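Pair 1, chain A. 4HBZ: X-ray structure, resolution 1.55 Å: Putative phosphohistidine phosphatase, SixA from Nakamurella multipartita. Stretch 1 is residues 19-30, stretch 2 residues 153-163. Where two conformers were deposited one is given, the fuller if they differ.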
# COMPACT_ATOMS: atom_id res chain seq x y z
N ALA A 19 10.31 5.72 13.22
CA ALA A 19 9.15 5.14 12.60
C ALA A 19 9.45 4.75 11.16
O ALA A 19 10.19 5.44 10.43
CB ALA A 19 8.04 6.16 12.61
N ARG A 20 8.83 3.69 10.73
CA ARG A 20 8.87 3.23 9.36
C ARG A 20 7.60 3.67 8.67
O ARG A 20 6.56 3.84 9.33
CB ARG A 20 8.99 1.73 9.36
CG ARG A 20 10.36 1.28 9.79
CD ARG A 20 10.40 -0.20 10.03
NE ARG A 20 11.73 -0.55 10.48
CZ ARG A 20 12.14 -0.35 11.73
NH1 ARG A 20 11.32 0.22 12.63
NH2 ARG A 20 13.36 -0.69 12.08
N THR A 21 7.68 3.88 7.35
CA THR A 21 6.54 4.37 6.56
C THR A 21 6.11 3.30 5.57
O THR A 21 6.92 2.79 4.81
CB THR A 21 6.92 5.62 5.78
OG1 THR A 21 7.34 6.67 6.72
CG2 THR A 21 5.82 6.11 4.92
N LEU A 22 4.84 2.97 5.64
CA LEU A 22 4.22 2.01 4.77
C LEU A 22 3.19 2.65 3.88
O LEU A 22 2.33 3.39 4.37
CB LEU A 22 3.53 0.93 5.61
CG LEU A 22 2.79 -0.15 4.85
CD1 LEU A 22 3.74 -0.98 4.02
CD2 LEU A 22 2.00 -1.06 5.81
N VAL A 23 3.28 2.44 2.58
CA VAL A 23 2.32 2.99 1.63
C VAL A 23 1.58 1.80 1.01
O VAL A 23 2.22 0.90 0.43
CB VAL A 23 2.98 3.81 0.51
CG1 VAL A 23 1.89 4.39 -0.39
CG2 VAL A 23 3.82 4.92 1.12
N LEU A 24 0.27 1.77 1.19
CA LEU A 24 -0.59 0.74 0.65
C LEU A 24 -1.39 1.31 -0.50
O LEU A 24 -2.23 2.17 -0.27
CB LEU A 24 -1.50 0.17 1.72
CG LEU A 24 -0.90 -0.51 2.93
CD1 LEU A 24 -1.95 -0.95 3.90
CD2 LEU A 24 -0.00 -1.67 2.45
N MSE A 25 -1.14 0.86 -1.74
CA MSE A 25 -1.75 1.42 -2.93
C MSE A 25 -2.58 0.41 -3.63
O MSE A 25 -2.12 -0.71 -3.91
CB MSE A 25 -0.64 1.95 -3.85
CG MSE A 25 -1.26 2.65 -5.05
SE MSE A 25 0.14 3.63 -6.04
CE MSE A 25 -1.10 4.58 -7.29
N ARG A 26 -3.76 0.84 -4.03
CA ARG A 26 -4.57 0.06 -4.99
C ARG A 26 -4.22 0.52 -6.40
O ARG A 26 -4.13 1.72 -6.67
CB ARG A 26 -6.07 0.29 -4.71
CG ARG A 26 -6.97 -0.44 -5.69
CD ARG A 26 -8.42 -0.13 -5.42
NE ARG A 26 -9.30 -0.85 -6.33
CZ ARG A 26 -10.63 -0.73 -6.33
NH1 ARG A 26 -11.24 0.03 -5.47
NH2 ARG A 26 -11.35 -1.49 -7.15
N HIS A 27 -4.00 -0.43 -7.30
CA HIS A 27 -3.69 -0.09 -8.68
C HIS A 27 -4.72 0.89 -9.25
O HIS A 27 -5.89 0.90 -8.85
CB HIS A 27 -3.62 -1.33 -9.58
CG HIS A 27 -4.91 -2.05 -9.72
ND1 HIS A 27 -5.93 -1.62 -10.54
CD2 HIS A 27 -5.36 -3.17 -9.09
CE1 HIS A 27 -6.95 -2.43 -10.40
NE2 HIS A 27 -6.64 -3.38 -9.54
N ALA A 28 -4.27 1.61 -10.25
CA ALA A 28 -5.14 2.57 -10.94
C ALA A 28 -6.08 1.87 -11.90
O ALA A 28 -6.01 0.66 -12.13
CB ALA A 28 -4.32 3.62 -11.61
N ALA A 29 -7.04 2.63 -12.42
CA ALA A 29 -8.16 2.08 -13.19
C ALA A 29 -7.68 1.33 -14.42
O ALA A 29 -6.77 1.79 -15.15
CB ALA A 29 -9.11 3.19 -13.58
N ALA A 30 -8.28 0.16 -14.65
CA ALA A 30 -7.86 -0.72 -15.71
C ALA A 30 -9.00 -1.11 -16.65
O ALA A 30 -10.18 -0.99 -16.33
CB ALA A 30 -7.22 -1.98 -15.09
N HIS A 153 -13.52 4.74 1.61
CA HIS A 153 -13.44 5.02 0.18
C HIS A 153 -12.04 4.72 -0.28
O HIS A 153 -11.06 5.23 0.30
CB HIS A 153 -13.78 6.46 -0.08
CG HIS A 153 -15.21 6.76 0.20
ND1 HIS A 153 -15.60 7.65 1.17
CD2 HIS A 153 -16.36 6.23 -0.30
CE1 HIS A 153 -16.92 7.66 1.26
NE2 HIS A 153 -17.41 6.79 0.40
N PHE A 154 -11.92 3.82 -1.25
CA PHE A 154 -10.61 3.37 -1.67
C PHE A 154 -10.66 2.95 -3.12
O PHE A 154 -10.39 1.79 -3.49
CB PHE A 154 -10.08 2.27 -0.69
CG PHE A 154 -8.58 2.27 -0.50
CD1 PHE A 154 -7.73 1.79 -1.47
CD2 PHE A 154 -8.02 2.82 0.62
CE1 PHE A 154 -6.36 1.82 -1.33
CE2 PHE A 154 -6.66 2.83 0.78
CZ PHE A 154 -5.82 2.33 -0.20
N ALA A 155 -10.95 3.93 -3.99
CA ALA A 155 -11.06 3.68 -5.42
C ALA A 155 -9.73 3.34 -6.04
O ALA A 155 -8.69 3.61 -5.47
CB ALA A 155 -11.59 4.95 -6.08
N ALA A 156 -9.74 2.79 -7.24
CA ALA A 156 -8.54 2.47 -7.96
C ALA A 156 -7.62 3.69 -8.03
O ALA A 156 -8.02 4.78 -8.45
CB ALA A 156 -8.90 2.03 -9.38
N GLY A 157 -6.37 3.50 -7.62
CA GLY A 157 -5.37 4.55 -7.59
C GLY A 157 -5.13 5.18 -6.24
O GLY A 157 -4.17 5.93 -6.04
N THR A 158 -6.02 4.88 -5.27
CA THR A 158 -5.87 5.41 -3.91
C THR A 158 -4.70 4.81 -3.20
O THR A 158 -4.35 3.67 -3.42
CB THR A 158 -7.15 5.11 -3.09
OG1 THR A 158 -8.27 5.69 -3.75
CG2 THR A 158 -7.13 5.66 -1.68
N PHE A 159 -4.05 5.59 -2.36
CA PHE A 159 -3.09 5.00 -1.43
C PHE A 159 -3.24 5.58 -0.05
O PHE A 159 -3.70 6.68 0.16
CB PHE A 159 -1.64 5.15 -1.92
CG PHE A 159 -1.15 6.57 -2.08
CD1 PHE A 159 -0.60 7.27 -1.02
CD2 PHE A 159 -1.28 7.19 -3.33
CE1 PHE A 159 -0.15 8.57 -1.20
CE2 PHE A 159 -0.85 8.48 -3.49
CZ PHE A 159 -0.26 9.15 -2.45
N ALA A 160 -2.89 4.74 0.92
CA ALA A 160 -2.83 5.09 2.36
C ALA A 160 -1.40 5.09 2.83
O ALA A 160 -0.59 4.24 2.39
CB ALA A 160 -3.63 4.09 3.18
N VAL A 161 -1.07 6.06 3.65
CA VAL A 161 0.25 6.19 4.23
C VAL A 161 0.12 5.93 5.72
O VAL A 161 -0.69 6.57 6.41
CB VAL A 161 0.84 7.59 4.02
CG1 VAL A 161 2.26 7.68 4.63
CG2 VAL A 161 0.83 7.99 2.55
N LEU A 162 0.87 4.94 6.21
CA LEU A 162 0.86 4.54 7.59
C LEU A 162 2.26 4.57 8.18
O LEU A 162 3.22 4.53 7.45
CB LEU A 162 0.26 3.14 7.75
CG LEU A 162 -1.12 2.92 7.13
CD1 LEU A 162 -1.00 2.28 5.76
CD2 LEU A 162 -2.01 2.08 8.03
N SER A 163 2.33 4.67 9.50
CA SER A 163 3.59 4.74 10.19
C SER A 163 3.57 3.71 11.32
O SER A 163 2.57 3.58 12.05
CB SER A 163 3.76 6.14 10.78
OG SER A 163 5.00 6.23 11.38
O HOH W 1 6.87 7.21 9.30
O HOH W 2 -7.32 5.25 -11.25

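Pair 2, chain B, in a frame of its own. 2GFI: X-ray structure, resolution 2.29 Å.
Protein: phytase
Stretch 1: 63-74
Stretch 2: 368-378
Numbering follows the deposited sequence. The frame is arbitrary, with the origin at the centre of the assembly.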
# COMPACT_ATOMS: atom_id res chain seq x y z
N GLN B 63 -19.87 -15.64 -23.05
CA GLN B 63 -20.94 -15.54 -22.07
C GLN B 63 -20.38 -15.27 -20.67
O GLN B 63 -19.26 -15.66 -20.35
CB GLN B 63 -21.76 -16.83 -22.09
CG GLN B 63 -23.06 -16.82 -21.30
CD GLN B 63 -23.70 -18.17 -21.28
OE1 GLN B 63 -23.74 -18.86 -22.32
NE2 GLN B 63 -24.18 -18.59 -20.12
N VAL B 64 -21.17 -14.61 -19.83
CA VAL B 64 -20.85 -14.49 -18.43
C VAL B 64 -22.11 -14.66 -17.61
O VAL B 64 -23.16 -14.16 -17.98
CB VAL B 64 -20.13 -13.14 -18.11
CG1 VAL B 64 -21.07 -11.93 -18.40
CG2 VAL B 64 -19.53 -13.13 -16.70
N GLN B 65 -22.00 -15.40 -16.51
CA GLN B 65 -23.04 -15.51 -15.51
C GLN B 65 -22.48 -14.98 -14.20
O GLN B 65 -21.37 -15.31 -13.80
CB GLN B 65 -23.52 -16.95 -15.36
CG GLN B 65 -23.67 -17.70 -16.71
CD GLN B 65 -24.03 -19.14 -16.55
OE1 GLN B 65 -24.09 -19.63 -15.44
NE2 GLN B 65 -24.29 -19.84 -17.66
N LEU B 66 -23.24 -14.09 -13.59
CA LEU B 66 -23.00 -13.56 -12.31
C LEU B 66 -24.06 -14.08 -11.33
O LEU B 66 -25.28 -14.00 -11.58
CB LEU B 66 -23.05 -12.04 -12.37
CG LEU B 66 -23.03 -11.37 -10.99
CD1 LEU B 66 -21.71 -11.68 -10.21
CD2 LEU B 66 -23.27 -9.86 -11.11
N PHE B 67 -23.59 -14.63 -10.23
CA PHE B 67 -24.42 -14.97 -9.12
C PHE B 67 -23.91 -14.18 -7.95
O PHE B 67 -22.84 -14.43 -7.42
CB PHE B 67 -24.39 -16.48 -8.85
CG PHE B 67 -24.90 -17.28 -10.02
CD1 PHE B 67 -26.26 -17.56 -10.15
CD2 PHE B 67 -24.01 -17.72 -11.02
CE1 PHE B 67 -26.73 -18.30 -11.24
CE2 PHE B 67 -24.47 -18.45 -12.14
CZ PHE B 67 -25.84 -18.75 -12.24
N SER B 68 -24.70 -13.19 -7.58
CA SER B 68 -24.28 -12.19 -6.64
C SER B 68 -25.13 -12.24 -5.36
O SER B 68 -26.35 -12.46 -5.42
CB SER B 68 -24.37 -10.83 -7.29
OG SER B 68 -24.09 -9.84 -6.35
N ARG B 69 -24.47 -12.11 -4.21
CA ARG B 69 -25.14 -11.90 -2.94
C ARG B 69 -25.59 -10.43 -2.93
O ARG B 69 -25.12 -9.62 -3.75
CB ARG B 69 -24.14 -12.14 -1.81
CG ARG B 69 -24.74 -12.17 -0.46
CD ARG B 69 -23.73 -12.22 0.64
NE ARG B 69 -24.38 -12.20 1.93
CZ ARG B 69 -23.75 -12.27 3.08
NH1 ARG B 69 -22.43 -12.36 3.11
NH2 ARG B 69 -24.43 -12.24 4.22
N HIS B 70 -26.52 -10.09 -2.04
CA HIS B 70 -26.79 -8.68 -1.78
C HIS B 70 -25.49 -8.05 -1.27
O HIS B 70 -24.59 -8.79 -0.80
CB HIS B 70 -27.88 -8.52 -0.72
CG HIS B 70 -27.59 -9.26 0.56
ND1 HIS B 70 -26.70 -8.80 1.51
CD2 HIS B 70 -28.07 -10.44 1.03
CE1 HIS B 70 -26.63 -9.67 2.50
NE2 HIS B 70 -27.48 -10.66 2.25
N GLY B 71 -25.36 -6.72 -1.35
CA GLY B 71 -24.19 -6.06 -0.74
C GLY B 71 -24.28 -5.99 0.78
O GLY B 71 -25.24 -6.49 1.38
N GLU B 72 -23.29 -5.33 1.40
CA GLU B 72 -23.27 -5.07 2.82
C GLU B 72 -24.62 -4.54 3.29
O GLU B 72 -25.27 -3.76 2.60
CB GLU B 72 -22.15 -4.08 3.17
CG GLU B 72 -20.73 -4.61 2.98
CD GLU B 72 -20.16 -4.45 1.56
OE1 GLU B 72 -20.91 -4.40 0.56
OE2 GLU B 72 -18.93 -4.39 1.42
N ARG B 73 -25.01 -4.95 4.47
CA ARG B 73 -26.29 -4.59 5.02
C ARG B 73 -26.19 -4.29 6.49
O ARG B 73 -25.15 -4.54 7.15
CB ARG B 73 -27.30 -5.72 4.76
CG ARG B 73 -26.80 -7.13 5.13
CD ARG B 73 -27.95 -8.00 5.47
NE ARG B 73 -27.64 -9.37 5.81
CZ ARG B 73 -27.48 -9.78 7.06
NH1 ARG B 73 -27.57 -8.93 8.06
NH2 ARG B 73 -27.23 -11.04 7.32
N TYR B 74 -27.26 -3.69 7.00
CA TYR B 74 -27.56 -3.64 8.40
C TYR B 74 -27.81 -5.06 8.88
O TYR B 74 -28.04 -5.97 8.08
CB TYR B 74 -28.82 -2.81 8.63
CG TYR B 74 -28.55 -1.33 8.72
CD1 TYR B 74 -28.35 -0.71 9.96
CD2 TYR B 74 -28.47 -0.54 7.56
CE1 TYR B 74 -28.09 0.67 10.04
CE2 TYR B 74 -28.20 0.81 7.63
CZ TYR B 74 -28.02 1.41 8.86
OH TYR B 74 -27.74 2.76 8.91
N ILE B 368 -16.24 -17.55 -0.13
CA ILE B 368 -17.34 -17.82 -1.06
C ILE B 368 -18.36 -16.72 -1.00
O ILE B 368 -18.69 -16.13 -2.04
CB ILE B 368 -18.03 -19.20 -0.81
CG1 ILE B 368 -17.03 -20.38 -0.78
CG2 ILE B 368 -19.09 -19.46 -1.90
CD1 ILE B 368 -17.77 -21.81 -0.57
N THR B 369 -18.86 -16.41 0.21
CA THR B 369 -19.91 -15.42 0.35
C THR B 369 -19.62 -14.31 1.36
O THR B 369 -20.25 -14.27 2.43
CB THR B 369 -21.30 -16.06 0.66
OG1 THR B 369 -21.26 -16.70 1.95
CG2 THR B 369 -21.66 -17.19 -0.33
N PRO B 370 -18.71 -13.39 1.03
CA PRO B 370 -18.58 -12.19 1.81
C PRO B 370 -19.81 -11.38 1.46
O PRO B 370 -20.52 -11.76 0.53
CB PRO B 370 -17.34 -11.53 1.22
CG PRO B 370 -17.37 -11.98 -0.23
CD PRO B 370 -17.75 -13.41 -0.09
N GLN B 371 -20.06 -10.28 2.17
CA GLN B 371 -21.13 -9.37 1.74
C GLN B 371 -20.74 -8.92 0.35
O GLN B 371 -19.55 -8.67 0.10
CB GLN B 371 -21.22 -8.18 2.67
CG GLN B 371 -21.62 -8.53 4.07
CD GLN B 371 -23.14 -8.78 4.21
OE1 GLN B 371 -23.85 -8.86 3.22
NE2 GLN B 371 -23.61 -8.90 5.46
N GLY B 372 -21.71 -8.88 -0.57
CA GLY B 372 -21.42 -8.46 -1.92
C GLY B 372 -20.72 -9.56 -2.69
O GLY B 372 -20.07 -9.29 -3.71
N ALA B 373 -20.83 -10.80 -2.21
CA ALA B 373 -20.26 -11.97 -2.88
C ALA B 373 -20.61 -12.03 -4.37
O ALA B 373 -21.73 -11.71 -4.77
CB ALA B 373 -20.73 -13.24 -2.21
N ARG B 374 -19.65 -12.48 -5.18
CA ARG B 374 -19.84 -12.58 -6.59
C ARG B 374 -19.29 -13.90 -7.07
O ARG B 374 -18.11 -14.21 -6.89
CB ARG B 374 -19.19 -11.38 -7.32
CG ARG B 374 -17.74 -11.09 -6.92
CD ARG B 374 -17.33 -9.65 -7.05
NE ARG B 374 -18.02 -8.87 -6.04
CZ ARG B 374 -17.94 -7.56 -5.88
NH1 ARG B 374 -17.18 -6.81 -6.67
NH2 ARG B 374 -18.62 -7.00 -4.88
N THR B 375 -20.15 -14.73 -7.62
CA THR B 375 -19.68 -15.93 -8.26
C THR B 375 -19.91 -15.71 -9.74
O THR B 375 -21.03 -15.45 -10.18
CB THR B 375 -20.45 -17.15 -7.70
OG1 THR B 375 -19.81 -17.57 -6.48
CG2 THR B 375 -20.38 -18.37 -8.67
N ILE B 376 -18.84 -15.76 -10.50
CA ILE B 376 -18.94 -15.51 -11.93
C ILE B 376 -18.46 -16.74 -12.70
O ILE B 376 -17.42 -17.33 -12.36
CB ILE B 376 -18.12 -14.28 -12.29
CG1 ILE B 376 -18.87 -12.99 -11.90
CG2 ILE B 376 -17.71 -14.31 -13.77
CD1 ILE B 376 -17.95 -11.79 -11.82
N ILE B 377 -19.24 -17.14 -13.70
CA ILE B 377 -18.79 -18.05 -14.75
C ILE B 377 -18.53 -17.27 -16.02
O ILE B 377 -19.40 -16.57 -16.51
CB ILE B 377 -19.85 -19.13 -14.98
CG1 ILE B 377 -20.19 -19.79 -13.63
CG2 ILE B 377 -19.34 -20.15 -16.01
CD1 ILE B 377 -21.39 -20.70 -13.64
N GLU B 378 -17.29 -17.34 -16.53
CA GLU B 378 -16.93 -16.74 -17.81
C GLU B 378 -16.86 -17.88 -18.78
O GLU B 378 -16.37 -18.94 -18.44
CB GLU B 378 -15.54 -16.10 -17.79
CG GLU B 378 -15.30 -15.18 -16.62
CD GLU B 378 -13.93 -14.56 -16.60
OE1 GLU B 378 -12.92 -15.29 -16.77
OE2 GLU B 378 -13.88 -13.34 -16.40
O HOH W 3 -21.78 -8.77 -6.15

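A backbone arrangement can be held nearly constant while the side chains that fill it change, and these two pairs illustrate the point. In each, two strands run antiparallel (167° between their directions in pair 1, 171° in pair 2), and the second strand is preceded by a type II turn, Ala155(A) to Thr158(A) or Pro370(B) to Ala373(B). Fourteen central residues superpose with an RMSD of 0.7 Å, and the buried areas, 811 and 843 Å², are similar.

The shared frame is a ladder of main-chain hydrogen bonds. Leu24(A) and Ala160(A) form a hydrogen-bonded pair, N of Leu24(A) to O of Ala160(A) at 2.9 Å; the matching Phe67(B) and Thr375(B) do the same, N of Phe67(B) to O of Thr375(B) at 2.7 Å. One step on, N of Arg26(A) donates to O of Thr158(A) at 3.0 Å, and N of Arg69(B) to O of Ala373(B) at 2.8 Å. At the turn, Gly157(A) and Gly372(B) coincide within 0.3 Å, both with positive phi, a conformation that favours glycine. N of Gly157(A) makes a weak hydrogen bond to O of Arg26(A) at 3.0 Å and also lies 2.9 Å from O of His27(A); at the matching place, N of Gly372(B) donates to O of His70(B) at 2.9 Å.

Side chains diverge most instructively along the strands. On one face, Leu24(A) CD1 meets Leu162(A) CD1 at 3.8 Å; in pair 2 the larger Phe67(B) reaches Ile377(B), CE2 to CD1 at 4.1 Å. On the other, Val23(A) CG1 touches Phe159(A) CD1 at 3.9 Å, while its counterpart Leu66(B) packs its CD1 against Arg374(B) CB at 3.8 Å and Ile376(B) CG1 at 3.6 Å. A phenylalanine and an arginine thus stand at matching backbone positions and both give apolar contact to the residue across, one through a ring carbon and the other through CB. The ends of both side chains lead away from the other stretch; in pair 2, NE and NH2 of Arg374(B) donate to O of Gly372(B), at 3.1 and 3.0 Å, within the turn.

The matched arginines, Arg26(A) and Arg69(B), are both extended, with all three of chi1 to chi3 in t, and both reach back along the loop before the strand. NH1 of Arg26(A) bonds to O of Phe154(A) at 2.8 Å; NH1 of Arg69(B) lies 3.0 Å from O of Thr369(B). Beside them, small Ala156(A) places its N over one guanidinium face, while Gln371(B) lays OE1 over a face of the other protein's, with 3.4 Å from OE1 of Gln371(B) to CZ of Arg69(B). The matched histidines agree too: ND1 of His27(A) bonds to O of Ala28(A) at 2.8 Å, and ND1 of His70(B) to O of Gly71(B) at 2.7 Å.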